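Local coordinates for protein cytochrome c (Pseudomonas aeruginosa, PDB 6RTE) that dehydrogenates dihydro-heme d1 during heme d1 biosynthesis, pairing an eight-bladed beta-propeller with a heme c domain, at residues 277-282 with 292-297; 427-432 with 439-444; 189-194 with 207-212; 38-43 with 105-110. All coordinates share one frame; numbering follows the deposited sequence.

Interaction 1 (277-282 with 292-297); sequences PPRHSF and LWELPY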
loop_
_atom_site.group_PDB
_atom_site.type_symbol
_atom_site.label_atom_id
_atom_site.label_comp_id
_atom_site.label_asym_id
_atom_site.label_seq_id
_atom_site.Cartn_x
_atom_site.Cartn_y
_atom_site.Cartn_z
ATOM N N PRO A 277 -1.272 6.959 16.319
ATOM C CA PRO A 277 -1.071 8.361 16.727
ATOM C C PRO A 277 -1.266 8.579 18.217
ATOM O O PRO A 277 -0.450 9.280 18.834
ATOM C CB PRO A 277 -2.110 9.127 15.893
ATOM C CG PRO A 277 -2.241 8.289 14.650
ATOM C CD PRO A 277 -2.159 6.863 15.143
ATOM N N PRO A 278 -2.301 8.006 18.849
ATOM C CA PRO A 278 -2.464 8.250 20.296
ATOM C C PRO A 278 -1.325 7.701 21.132
ATOM O O PRO A 278 -1.075 8.203 22.233
ATOM C CB PRO A 278 -3.786 7.545 20.643
ATOM C CG PRO A 278 -4.449 7.286 19.339
ATOM C CD PRO A 278 -3.387 7.160 18.316
ATOM N N ARG A 279 -0.635 6.675 20.648
ATOM C CA ARG A 279 0.517 6.109 21.332
ATOM C C ARG A 279 1.830 6.765 20.913
ATOM O O ARG A 279 2.875 6.434 21.481
ATOM C CB ARG A 279 0.580 4.597 21.068
ATOM C CG ARG A 279 -0.741 3.868 21.365
ATOM C CD ARG A 279 -0.651 2.396 21.012
ATOM N NE ARG A 279 0.305 1.693 21.863
ATOM C CZ ARG A 279 0.010 1.152 23.041
ATOM N NH1 ARG A 279 0.954 0.539 23.738
ATOM N NH2 ARG A 279 -1.223 1.213 23.518
ATOM N N HIS A 280 1.794 7.692 19.952
ATOM C CA HIS A 280 2.994 8.310 19.392
ATOM C C HIS A 280 4.070 7.268 19.115
ATOM O O HIS A 280 5.219 7.391 19.538
ATOM C CB HIS A 280 3.519 9.401 20.308
ATOM C CG HIS A 280 2.488 10.418 20.655
ATOM N ND1 HIS A 280 1.830 11.152 19.692
ATOM C CD2 HIS A 280 1.953 10.779 21.842
ATOM C CE1 HIS A 280 0.949 11.948 20.281
ATOM N NE2 HIS A 280 1.005 11.737 21.583
ATOM N N SER A 281 3.677 6.237 18.370
ATOM C CA SER A 281 4.561 5.103 18.126
ATOM C C SER A 281 4.317 4.563 16.732
ATOM O O SER A 281 3.245 4.753 16.147
ATOM C CB SER A 281 4.329 3.985 19.148
ATOM O OG SER A 281 3.114 3.311 18.858
ATOM N N PHE A 282 5.341 3.889 16.205
ATOM C CA PHE A 282 5.177 2.992 15.075
ATOM C C PHE A 282 4.923 1.580 15.595
ATOM O O PHE A 282 5.481 1.172 16.623
ATOM C CB PHE A 282 6.417 2.993 14.181
ATOM C CG PHE A 282 6.640 4.281 13.430
ATOM C CD1 PHE A 282 5.742 4.703 12.462
ATOM C CD2 PHE A 282 7.774 5.043 13.659
ATOM C CE1 PHE A 282 5.964 5.871 11.747
ATOM C CE2 PHE A 282 8.005 6.218 12.944
ATOM C CZ PHE A 282 7.096 6.627 11.991
ATOM N N LEU A 292 6.016 -8.969 17.504
ATOM C CA LEU A 292 5.626 -7.708 16.889
ATOM C C LEU A 292 6.260 -6.596 17.714
ATOM O O LEU A 292 6.560 -6.772 18.900
ATOM C CB LEU A 292 4.114 -7.542 16.787
ATOM C CG LEU A 292 3.270 -7.319 18.035
ATOM C CD1 LEU A 292 3.146 -5.841 18.331
ATOM C CD2 LEU A 292 1.897 -7.939 17.846
ATOM N N TRP A 293 6.496 -5.470 17.053
ATOM C CA TRP A 293 7.278 -4.377 17.626
ATOM C C TRP A 293 6.418 -3.127 17.739
ATOM O O TRP A 293 5.587 -2.849 16.860
ATOM C CB TRP A 293 8.496 -4.069 16.762
ATOM C CG TRP A 293 9.616 -5.073 16.786
ATOM C CD1 TRP A 293 9.662 -6.271 17.459
ATOM C CD2 TRP A 293 10.866 -4.950 16.102
ATOM N NE1 TRP A 293 10.862 -6.889 17.227
ATOM C CE2 TRP A 293 11.624 -6.102 16.404
ATOM C CE3 TRP A 293 11.423 -3.973 15.266
ATOM C CZ2 TRP A 293 12.908 -6.302 15.899
ATOM C CZ3 TRP A 293 12.701 -4.175 14.763
ATOM C CH2 TRP A 293 13.428 -5.326 15.079
ATOM N N GLU A 294 6.610 -2.385 18.825
ATOM C CA GLU A 294 6.197 -0.991 18.911
ATOM C C GLU A 294 7.458 -0.155 19.085
ATOM O O GLU A 294 8.324 -0.500 19.900
ATOM C CB GLU A 294 5.224 -0.756 20.072
ATOM C CG GLU A 294 4.658 0.652 20.126
ATOM C CD GLU A 294 3.608 0.834 21.210
ATOM O OE1 GLU A 294 3.510 -0.028 22.115
ATOM O OE2 GLU A 294 2.872 1.843 21.156
ATOM N N LEU A 295 7.571 0.915 18.306
ATOM C CA LEU A 295 8.707 1.830 18.378
ATOM C C LEU A 295 8.204 3.220 18.763
ATOM O O LEU A 295 7.765 3.987 17.881
ATOM C CB LEU A 295 9.445 1.876 17.046
ATOM C CG LEU A 295 10.206 0.603 16.647
ATOM C CD1 LEU A 295 9.288 -0.387 15.912
ATOM C CD2 LEU A 295 11.392 0.940 15.784
ATOM N N PRO A 296 8.236 3.593 20.037
ATOM C CA PRO A 296 7.761 4.925 20.421
ATOM C C PRO A 296 8.691 6.037 19.962
ATOM O O PRO A 296 9.921 5.897 19.953
ATOM C CB PRO A 296 7.710 4.853 21.955
ATOM C CG PRO A 296 8.709 3.828 22.312
ATOM C CD PRO A 296 8.637 2.798 21.214
ATOM N N TYR A 297 8.090 7.183 19.603
ATOM C CA TYR A 297 8.869 8.331 19.156
ATOM C C TYR A 297 8.541 9.627 19.903
ATOM O O TYR A 297 9.070 10.674 19.529
ATOM C CB TYR A 297 8.705 8.563 17.643
ATOM C CG TYR A 297 7.283 8.631 17.153
ATOM C CD1 TYR A 297 6.500 9.758 17.363
ATOM C CD2 TYR A 297 6.725 7.567 16.463
ATOM C CE1 TYR A 297 5.191 9.810 16.928
ATOM C CE2 TYR A 297 5.420 7.610 16.017
ATOM C CZ TYR A 297 4.660 8.728 16.249
ATOM O OH TYR A 297 3.361 8.755 15.805
HETATM O O HOH W 1 3.795 3.546 22.823
#
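At the open end of the hairpin 281-286/291-296, in one blade of the beta-propeller, Phe-282 and Leu-295 form an antiparallel hydrogen-bonded pair, Leu-295 N lying 2.7 Å from Phe-282 O. Ser-281 and Pro-296 follow as a non-hydrogen-bonded pair, and Tyr-297 N donates to His-280 O. On the side of Ser-281, Arg-279 and Glu-294 form a two-point salt bridge: NE reaches OE2 at 2.7 Å, nearly straight, and NH1 reaches OE1 at 3.1 Å on its syn lone pair. Ser-281 OG donates to Glu-294 OE2 (2.7 Å) at the anti lone pair, and a water also donates to this oxygen, which probably steadies its negative charge. On the side of Phe-282, chi1 of 51° folds the Tyr-297 ring back over the 280-281 backbone, with His-280 O 3.2 Å above the ring plane. The edge of Tyr-297 meets the face of Phe-282 in an edge-to-face pair, centroids 5.2 Å apart and planes at 56°. His-280 and Ser-281 form a G1 bulge opposite Ala-276. The hairpin lies between strands 270-276 and 306-309; Arg-279 NH1 also bridges to Asp-342, after strand 336-340, while His-280 ND1 and Tyr-297 OH reach Asp-229, beyond strand 221-227.

Interaction 2 (427-432 with 439-444); sequences ILLIDK and HRLRPS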
loop_
_atom_site.group_PDB
_atom_site.type_symbol
_atom_site.label_atom_id
_atom_site.label_comp_id
_atom_site.label_asym_id
_atom_site.label_seq_id
_atom_site.Cartn_x
_atom_site.Cartn_y
_atom_site.Cartn_z
ATOM N N ILE A 427 -19.465 -2.512 -7.004
ATOM C CA ILE A 427 -19.177 -1.982 -5.677
ATOM C C ILE A 427 -20.448 -2.108 -4.847
ATOM O O ILE A 427 -21.525 -1.684 -5.282
ATOM C CB ILE A 427 -18.711 -0.519 -5.751
ATOM C CG1 ILE A 427 -17.426 -0.406 -6.577
ATOM C CG2 ILE A 427 -18.511 0.058 -4.350
ATOM C CD1 ILE A 427 -16.258 -1.224 -6.049
ATOM N N LEU A 428 -20.328 -2.694 -3.661
ATOM C CA LEU A 428 -21.476 -2.978 -2.812
ATOM C C LEU A 428 -21.583 -1.922 -1.722
ATOM O O LEU A 428 -20.579 -1.570 -1.093
ATOM C CB LEU A 428 -21.352 -4.364 -2.182
ATOM C CG LEU A 428 -21.034 -5.488 -3.157
ATOM C CD1 LEU A 428 -20.784 -6.787 -2.404
ATOM C CD2 LEU A 428 -22.163 -5.643 -4.162
ATOM N N LEU A 429 -22.794 -1.432 -1.498
ATOM C CA LEU A 429 -23.071 -0.464 -0.438
ATOM C C LEU A 429 -23.848 -1.192 0.655
ATOM O O LEU A 429 -25.040 -1.477 0.500
ATOM C CB LEU A 429 -23.837 0.738 -0.983
ATOM C CG LEU A 429 -22.955 1.821 -1.618
ATOM C CD1 LEU A 429 -22.129 1.258 -2.769
ATOM C CD2 LEU A 429 -23.798 3.007 -2.081
ATOM N N ILE A 430 -23.161 -1.497 1.751
ATOM C CA ILE A 430 -23.750 -2.206 2.880
ATOM C C ILE A 430 -24.294 -1.179 3.864
ATOM O O ILE A 430 -23.534 -0.390 4.433
ATOM C CB ILE A 430 -22.722 -3.125 3.559
ATOM C CG1 ILE A 430 -22.226 -4.185 2.569
ATOM C CG2 ILE A 430 -23.321 -3.781 4.800
ATOM C CD1 ILE A 430 -21.108 -5.061 3.107
ATOM N N ASP A 431 -25.610 -1.191 4.065
ATOM C CA ASP A 431 -26.234 -0.283 5.019
ATOM C C ASP A 431 -25.648 -0.502 6.409
ATOM O O ASP A 431 -25.631 -1.628 6.916
ATOM C CB ASP A 431 -27.749 -0.504 5.031
ATOM C CG ASP A 431 -28.483 0.521 5.874
ATOM O OD1 ASP A 431 -28.848 1.588 5.335
ATOM O OD2 ASP A 431 -28.692 0.263 7.078
ATOM N N LYS A 432 -25.165 0.580 7.026
ATOM C CA LYS A 432 -24.476 0.459 8.308
ATOM C C LYS A 432 -25.385 -0.058 9.413
ATOM O O LYS A 432 -24.885 -0.581 10.417
ATOM C CB LYS A 432 -23.894 1.807 8.736
ATOM C CG LYS A 432 -22.669 2.257 7.966
ATOM C CD LYS A 432 -22.215 3.616 8.465
ATOM C CE LYS A 432 -21.028 4.133 7.686
ATOM N NZ LYS A 432 -20.686 5.537 8.057
ATOM N N HIS A 439 -27.417 -1.225 -1.921
ATOM C CA HIS A 439 -27.267 -0.706 -3.273
ATOM C C HIS A 439 -26.044 -1.340 -3.920
ATOM O O HIS A 439 -25.171 -1.889 -3.242
ATOM C CB HIS A 439 -27.132 0.824 -3.283
ATOM C CG HIS A 439 -28.339 1.546 -2.769
ATOM N ND1 HIS A 439 -28.528 1.820 -1.431
ATOM C CD2 HIS A 439 -29.418 2.050 -3.413
ATOM C CE1 HIS A 439 -29.674 2.460 -1.273
ATOM N NE2 HIS A 439 -30.233 2.613 -2.460
ATOM N N ARG A 440 -25.990 -1.256 -5.249
ATOM C CA ARG A 440 -24.861 -1.764 -6.017
ATOM C C ARG A 440 -24.498 -0.762 -7.104
ATOM O O ARG A 440 -25.376 -0.109 -7.672
ATOM C CB ARG A 440 -25.179 -3.126 -6.636
ATOM C CG ARG A 440 -25.651 -4.176 -5.635
ATOM C CD ARG A 440 -26.199 -5.418 -6.341
ATOM N NE ARG A 440 -25.425 -6.618 -6.026
ATOM C CZ ARG A 440 -25.809 -7.574 -5.181
ATOM N NH1 ARG A 440 -25.017 -8.618 -4.968
ATOM N NH2 ARG A 440 -26.977 -7.500 -4.552
ATOM N N LEU A 441 -23.201 -0.640 -7.384
ATOM C CA LEU A 441 -22.687 0.288 -8.385
ATOM C C LEU A 441 -21.795 -0.472 -9.356
ATOM O O LEU A 441 -20.890 -1.195 -8.931
ATOM C CB LEU A 441 -21.904 1.437 -7.730
ATOM C CG LEU A 441 -22.680 2.457 -6.886
ATOM C CD1 LEU A 441 -21.733 3.512 -6.346
ATOM C CD2 LEU A 441 -23.791 3.109 -7.682
ATOM N N ARG A 442 -22.043 -0.308 -10.656
ATOM C CA ARG A 442 -21.344 -1.057 -11.702
ATOM C C ARG A 442 -20.817 -0.078 -12.741
ATOM O O ARG A 442 -21.374 0.040 -13.843
ATOM C CB ARG A 442 -22.268 -2.096 -12.340
ATOM C CG ARG A 442 -21.555 -3.147 -13.173
ATOM C CD ARG A 442 -22.529 -4.221 -13.646
ATOM N NE ARG A 442 -21.885 -5.226 -14.488
ATOM C CZ ARG A 442 -22.541 -6.163 -15.168
ATOM N NH1 ARG A 442 -23.864 -6.229 -15.112
ATOM N NH2 ARG A 442 -21.873 -7.039 -15.913
ATOM N N PRO A 443 -19.720 0.624 -12.437
ATOM C CA PRO A 443 -19.293 1.722 -13.323
ATOM C C PRO A 443 -18.939 1.273 -14.732
ATOM O O PRO A 443 -19.294 1.954 -15.701
ATOM C CB PRO A 443 -18.079 2.311 -12.585
ATOM C CG PRO A 443 -17.580 1.208 -11.726
ATOM C CD PRO A 443 -18.798 0.436 -11.303
ATOM N N SER A 444 -18.247 0.147 -14.875
ATOM C CA SER A 444 -17.832 -0.366 -16.178
ATOM C C SER A 444 -18.154 -1.852 -16.225
ATOM O O SER A 444 -17.317 -2.693 -15.863
ATOM C CB SER A 444 -16.346 -0.117 -16.429
ATOM O OG SER A 444 -16.109 1.244 -16.733
#
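Ile-427 begins the pairing with Leu-441 in a hydrogen-bonded antiparallel pair: Ile-427 N donates to Leu-441 O at 2.7 Å and Leu-441 N returns a bond to Ile-427 O at 2.9 Å. Their side chains rise on one face of the sheet, where both touch Leu-463 of strand 460-465. Ile-427 O also receives a CA-H...O contact from Arg-440 CA (3.4 Å). Leu-428 turns to the other face beside Arg-440, the two side chains running the same way. The arginine bends at its CG-CD bond (chi3 118°), and Leu-428 CD2 packs against its CG and its NE, the latter at 3.9 Å, while that same NE forms a salt bridge with Glu-426. Leu-429 returns to the face of Ile-427 and makes the second hydrogen-bonded pair, with His-439. Its N donates to His-439 O (3.0 Å), whereas the bond from His-439 N to Leu-429 O is weak at 3.4 Å. Leu-429 CD1 meets Leu-441 CD1 at 4.2 Å, diagonally across the pair, and the His-439 ring meets that of Tyr-413, planes at about 75°. On its other flank the strand bonds 413-417, Leu-428 with Thr-416 and Ile-430 with Ala-414. This is the outer hairpin of a four-stranded propeller blade: 437-441 is the edge strand, and the apolar side chains of one face lie against the next blade.

Interaction 3 (189-194 with 207-212); sequences DGRLVY and LYNLKV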
loop_
_atom_site.group_PDB
_atom_site.type_symbol
_atom_site.label_atom_id
_atom_site.label_comp_id
_atom_site.label_asym_id
_atom_site.label_seq_id
_atom_site.Cartn_x
_atom_site.Cartn_y
_atom_site.Cartn_z
ATOM N N ASP A 189 -0.223 17.909 8.522
ATOM C CA ASP A 189 -0.962 19.031 7.966
ATOM C C ASP A 189 -1.410 18.790 6.525
ATOM O O ASP A 189 -2.064 19.656 5.940
ATOM C CB ASP A 189 -0.111 20.310 8.026
ATOM C CG ASP A 189 1.170 20.212 7.194
ATOM O OD1 ASP A 189 1.404 19.167 6.535
ATOM O OD2 ASP A 189 1.951 21.186 7.197
ATOM N N GLY A 190 -1.055 17.653 5.940
ATOM C CA GLY A 190 -1.512 17.315 4.615
ATOM C C GLY A 190 -0.756 17.967 3.484
ATOM O O GLY A 190 -1.155 17.809 2.327
ATOM N N ARG A 191 0.308 18.707 3.770
ATOM C CA ARG A 191 1.047 19.383 2.712
ATOM C C ARG A 191 1.964 18.431 1.952
ATOM O O ARG A 191 2.151 18.585 0.731
ATOM C CB ARG A 191 1.880 20.527 3.289
ATOM C CG ARG A 191 2.849 21.106 2.264
ATOM C CD ARG A 191 3.672 22.247 2.815
ATOM N NE ARG A 191 4.743 22.602 1.884
ATOM C CZ ARG A 191 5.686 23.499 2.140
ATOM N NH1 ARG A 191 5.682 24.173 3.291
ATOM N NH2 ARG A 191 6.615 23.738 1.234
ATOM N N LEU A 192 2.574 17.470 2.651
ATOM C CA LEU A 192 3.556 16.577 2.052
ATOM C C LEU A 192 2.988 15.167 1.894
ATOM O O LEU A 192 2.197 14.698 2.721
ATOM C CB LEU A 192 4.830 16.530 2.896
ATOM C CG LEU A 192 5.493 17.876 3.218
ATOM C CD1 LEU A 192 6.614 17.668 4.222
ATOM C CD2 LEU A 192 6.014 18.576 1.959
ATOM N N VAL A 193 3.410 14.484 0.835
ATOM C CA VAL A 193 2.963 13.117 0.564
ATOM C C VAL A 193 4.187 12.252 0.283
ATOM O O VAL A 193 5.143 12.687 -0.376
ATOM C CB VAL A 193 1.923 13.065 -0.576
ATOM C CG1 VAL A 193 2.421 13.723 -1.820
ATOM C CG2 VAL A 193 1.493 11.625 -0.864
ATOM N N TYR A 194 4.164 11.042 0.831
ATOM C CA TYR A 194 5.290 10.113 0.826
ATOM C C TYR A 194 4.870 8.845 0.100
ATOM O O TYR A 194 3.854 8.239 0.450
ATOM C CB TYR A 194 5.736 9.789 2.263
ATOM C CG TYR A 194 6.141 10.998 3.074
ATOM C CD1 TYR A 194 5.180 11.848 3.633
ATOM C CD2 TYR A 194 7.475 11.306 3.273
ATOM C CE1 TYR A 194 5.553 12.972 4.367
ATOM C CE2 TYR A 194 7.859 12.432 4.008
ATOM C CZ TYR A 194 6.899 13.259 4.546
ATOM O OH TYR A 194 7.293 14.376 5.273
ATOM N N LEU A 207 2.867 19.052 -2.033
ATOM C CA LEU A 207 1.627 19.358 -2.744
ATOM C C LEU A 207 1.458 20.849 -2.966
ATOM O O LEU A 207 0.886 21.259 -3.989
ATOM C CB LEU A 207 0.426 18.799 -1.981
ATOM C CG LEU A 207 0.271 17.274 -1.988
ATOM C CD1 LEU A 207 -0.721 16.830 -0.916
ATOM C CD2 LEU A 207 -0.163 16.787 -3.367
ATOM N N TYR A 208 1.940 21.686 -2.039
ATOM C CA TYR A 208 1.757 23.124 -2.208
ATOM C C TYR A 208 2.526 23.654 -3.415
ATOM O O TYR A 208 2.038 24.538 -4.129
ATOM C CB TYR A 208 2.199 23.895 -0.961
ATOM C CG TYR A 208 1.291 23.761 0.231
ATOM C CD1 TYR A 208 0.214 22.889 0.221
ATOM C CD2 TYR A 208 1.524 24.509 1.380
ATOM C CE1 TYR A 208 -0.600 22.746 1.323
ATOM C CE2 TYR A 208 0.709 24.380 2.487
ATOM C CZ TYR A 208 -0.354 23.500 2.452
ATOM O OH TYR A 208 -1.172 23.362 3.543
ATOM N N ASN A 209 3.730 23.159 -3.643
ATOM C CA ASN A 209 4.536 23.640 -4.762
ATOM C C ASN A 209 4.529 22.695 -5.950
ATOM O O ASN A 209 5.143 23.008 -6.973
ATOM C CB ASN A 209 5.969 23.894 -4.297
ATOM C CG ASN A 209 6.076 25.150 -3.432
ATOM O OD1 ASN A 209 6.080 26.261 -3.941
ATOM N ND2 ASN A 209 6.132 24.962 -2.119
ATOM N N LEU A 210 3.819 21.569 -5.848
ATOM C CA LEU A 210 3.720 20.583 -6.918
ATOM C C LEU A 210 5.108 20.197 -7.425
ATOM O O LEU A 210 5.405 20.237 -8.619
ATOM C CB LEU A 210 2.821 21.097 -8.048
ATOM C CG LEU A 210 1.408 21.481 -7.568
ATOM C CD1 LEU A 210 0.599 22.140 -8.683
ATOM C CD2 LEU A 210 0.654 20.267 -7.012
ATOM N N LYS A 211 5.966 19.803 -6.485
ATOM C CA LYS A 211 7.354 19.476 -6.796
ATOM C C LYS A 211 7.824 18.289 -5.981
ATOM O O LYS A 211 7.446 18.135 -4.812
ATOM C CB LYS A 211 8.274 20.674 -6.512
ATOM C CG LYS A 211 8.205 21.769 -7.574
ATOM C CD LYS A 211 8.994 22.987 -7.142
ATOM C CE LYS A 211 8.918 24.086 -8.198
ATOM N NZ LYS A 211 9.393 23.574 -9.508
ATOM N N VAL A 212 8.648 17.442 -6.605
ATOM C CA VAL A 212 9.397 16.440 -5.871
ATOM C C VAL A 212 10.441 17.144 -5.015
ATOM O O VAL A 212 11.246 17.933 -5.520
ATOM C CB VAL A 212 10.057 15.435 -6.836
ATOM C CG1 VAL A 212 10.916 14.456 -6.075
ATOM C CG2 VAL A 212 9.008 14.696 -7.666
HETATM O O HOH W 2 -2.635 20.871 3.622
#
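Arg-191 lays its aliphatic chain flat across Tyr-208, with CG 3.6 Å from the ring centroid and only 7° off the normal, a CH-pi contact in the closely packed half of the interface. Chi1 of 170° sends CG away from the backbone N, and trans chi2 and chi3 keep the chain straight over the ring, with CD 3.4 Å from Tyr-208 CD2 and the guanidinium nearly parallel to the ring, the planes 4° apart. Arg-191 NH2 forms a salt bridge with Asp-206 OD2, and Asn-209 ND2 bonds both that oxygen and Pro-137 O. In the backbone, Leu-207 N donates to Arg-191 O (2.9 Å), and Leu-207 CD1 comes to 3.4 Å from Gly-190 O. The bond and the methyl contact close the open end of the beta hairpin 192-197/201-206 in a propeller blade, just where the chain enters one strand and leaves the other. Val-193 CG1 touches Leu-207 CG more loosely at 4.2 Å. The solvent side is the turn at Asp-189: its OD1 accepts from Arg-191 N (3.0 Å) from above the carboxylate plane, an Asx turn, and its side chain is exposed. Here the link to Tyr-208 is indirect, a water donating to Asp-189 O and also bonded to Tyr-208 OH.

Interaction 4 (38-43 with 105-110); sequences PGEALY and VAYLYQ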
loop_
_atom_site.group_PDB
_atom_site.type_symbol
_atom_site.label_atom_id
_atom_site.label_comp_id
_atom_site.label_asym_id
_atom_site.label_seq_id
_atom_site.Cartn_x
_atom_site.Cartn_y
_atom_site.Cartn_z
ATOM N N PRO A 38 24.356 -20.089 -18.292
ATOM C CA PRO A 38 24.094 -19.319 -19.518
ATOM C C PRO A 38 23.184 -18.123 -19.305
ATOM O O PRO A 38 23.249 -17.172 -20.094
ATOM C CB PRO A 38 23.448 -20.353 -20.451
ATOM C CG PRO A 38 22.807 -21.331 -19.531
ATOM C CD PRO A 38 23.687 -21.403 -18.309
ATOM N N GLY A 39 22.339 -18.137 -18.271
ATOM C CA GLY A 39 21.461 -17.004 -18.033
ATOM C C GLY A 39 22.227 -15.738 -17.709
ATOM O O GLY A 39 21.945 -14.666 -18.251
ATOM N N GLU A 40 23.219 -15.848 -16.822
ATOM C CA GLU A 40 24.006 -14.685 -16.433
ATOM C C GLU A 40 24.636 -14.011 -17.644
ATOM O O GLU A 40 24.514 -12.794 -17.826
ATOM C CB GLU A 40 25.078 -15.105 -15.429
ATOM C CG GLU A 40 26.221 -14.120 -15.285
ATOM C CD GLU A 40 27.246 -14.585 -14.280
ATOM O OE1 GLU A 40 27.011 -15.626 -13.631
ATOM O OE2 GLU A 40 28.293 -13.917 -14.139
ATOM N N ALA A 41 25.328 -14.786 -18.484
ATOM C CA ALA A 41 25.994 -14.205 -19.644
ATOM C C ALA A 41 24.991 -13.531 -20.565
ATOM O O ALA A 41 25.216 -12.408 -21.038
ATOM C CB ALA A 41 26.782 -15.281 -20.388
ATOM N N LEU A 42 23.865 -14.203 -20.837
ATOM C CA LEU A 42 22.803 -13.563 -21.602
ATOM C C LEU A 42 22.345 -12.275 -20.921
ATOM O O LEU A 42 22.049 -11.281 -21.594
ATOM C CB LEU A 42 21.629 -14.523 -21.781
ATOM C CG LEU A 42 21.865 -15.717 -22.719
ATOM C CD1 LEU A 42 20.717 -16.717 -22.655
ATOM C CD2 LEU A 42 22.068 -15.252 -24.152
ATOM N N TYR A 43 22.296 -12.275 -19.586
ATOM C CA TYR A 43 21.808 -11.095 -18.864
ATOM C C TYR A 43 22.756 -9.912 -19.047
ATOM O O TYR A 43 22.322 -8.797 -19.370
ATOM C CB TYR A 43 21.618 -11.425 -17.380
ATOM C CG TYR A 43 21.129 -10.244 -16.578
ATOM C CD1 TYR A 43 19.771 -9.984 -16.439
ATOM C CD2 TYR A 43 22.027 -9.369 -15.982
ATOM C CE1 TYR A 43 19.325 -8.890 -15.721
ATOM C CE2 TYR A 43 21.590 -8.278 -15.270
ATOM C CZ TYR A 43 20.237 -8.044 -15.143
ATOM O OH TYR A 43 19.810 -6.954 -14.437
ATOM N N VAL A 105 14.815 -16.702 -17.913
ATOM C CA VAL A 105 13.768 -16.800 -16.901
ATOM C C VAL A 105 14.280 -17.558 -15.684
ATOM O O VAL A 105 14.100 -17.124 -14.534
ATOM C CB VAL A 105 12.509 -17.462 -17.484
ATOM C CG1 VAL A 105 11.463 -17.694 -16.388
ATOM C CG2 VAL A 105 11.929 -16.608 -18.602
ATOM N N ALA A 106 14.921 -18.705 -15.916
ATOM C CA ALA A 106 15.463 -19.490 -14.813
ATOM C C ALA A 106 16.406 -18.649 -13.959
ATOM O O ALA A 106 16.332 -18.683 -12.727
ATOM C CB ALA A 106 16.179 -20.732 -15.349
ATOM N N TYR A 107 17.281 -17.872 -14.604
ATOM C CA TYR A 107 18.226 -17.017 -13.888
ATOM C C TYR A 107 17.518 -15.945 -13.063
ATOM O O TYR A 107 17.939 -15.638 -11.939
ATOM C CB TYR A 107 19.184 -16.376 -14.899
ATOM C CG TYR A 107 20.163 -15.376 -14.326
ATOM C CD1 TYR A 107 21.235 -15.792 -13.548
ATOM C CD2 TYR A 107 20.031 -14.016 -14.590
ATOM C CE1 TYR A 107 22.142 -14.873 -13.031
ATOM C CE2 TYR A 107 20.924 -13.094 -14.079
ATOM C CZ TYR A 107 21.979 -13.527 -13.299
ATOM O OH TYR A 107 22.871 -12.612 -12.792
ATOM N N LEU A 108 16.451 -15.346 -13.603
ATOM C CA LEU A 108 15.785 -14.261 -12.893
ATOM C C LEU A 108 15.120 -14.764 -11.617
ATOM O O LEU A 108 15.095 -14.061 -10.608
ATOM C CB LEU A 108 14.735 -13.586 -13.781
ATOM C CG LEU A 108 15.204 -12.799 -15.012
ATOM C CD1 LEU A 108 14.039 -11.982 -15.550
ATOM C CD2 LEU A 108 16.373 -11.910 -14.692
ATOM N N TYR A 109 14.559 -15.975 -11.652
ATOM C CA TYR A 109 13.846 -16.505 -10.499
ATOM C C TYR A 109 14.739 -17.304 -9.560
ATOM O O TYR A 109 14.298 -17.645 -8.458
ATOM C CB TYR A 109 12.656 -17.339 -10.976
ATOM C CG TYR A 109 11.554 -16.456 -11.536
ATOM C CD1 TYR A 109 11.599 -16.007 -12.851
ATOM C CD2 TYR A 109 10.502 -16.028 -10.734
ATOM C CE1 TYR A 109 10.615 -15.176 -13.361
ATOM C CE2 TYR A 109 9.512 -15.192 -11.240
ATOM C CZ TYR A 109 9.578 -14.768 -12.556
ATOM O OH TYR A 109 8.592 -13.950 -13.077
ATOM N N GLN A 110 15.980 -17.567 -9.939
ATOM C CA GLN A 110 16.898 -18.306 -9.081
ATOM C C GLN A 110 17.461 -17.379 -8.012
ATOM O O GLN A 110 17.862 -16.252 -8.307
ATOM C CB GLN A 110 18.025 -18.910 -9.919
ATOM C CG GLN A 110 19.170 -19.520 -9.118
ATOM C CD GLN A 110 18.736 -20.699 -8.265
ATOM O OE1 GLN A 110 18.100 -21.635 -8.750
ATOM N NE2 GLN A 110 19.085 -20.658 -6.983
#
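Tyr-107 spreads one ring face over the first turn of helix 38-46, with Glu-40 CA 3.9 Å from the ring centroid and 14° off its normal, a CH-pi contact. Glu-40 CB adds a touch at 3.8 Å to Tyr-107 CE1. At the root of the ring, Gly-39 has no side chain, and its CA lies 3.9 Å from Tyr-107 CB; the axes of 38-43 and 105-109 lie 8.6 Å apart, crossing at -95°. Tyr-43 brings CB to 3.8 Å from Tyr-107 CE2; the two rings meet obliquely, planes at 50°. Tyr-43 CD1 also reaches Leu-108 CD2 at 4.3 Å, and the Leu-108 side chain comes about 4 Å from heme c. A near-perpendicular pair of N- and C-terminal helices is the hallmark of the cytochrome c fold. Arg-55 makes a cation-pi contact with Tyr-107, and Tyr-43 OH bonds Gly-52 O. Between the two helical segments themselves the contact is apolar, carbon against carbon and against the ring face, which implies that shape and close fit, rather than polar pairing, hold this crossing.

From the N terminus, interaction 4 comes first: it joins residues 38-43 to 105-110 over 61 intervening residues and closes the heme c domain by bringing its first helix against helix 98-109. The chain then enters the propeller, where interaction 3 (189-194 with 207-212), interaction 1 (277-282 with 292-297) and interaction 2 (427-432 with 439-444) follow in that order. Each closes a short loop within its own blade, and all four contacts run in series, so none nests in or crosses another. Interactions 1 and 3 are the nearest pair, centres 24 Å apart, while interaction 4 stands more than 40 Å from each of the others.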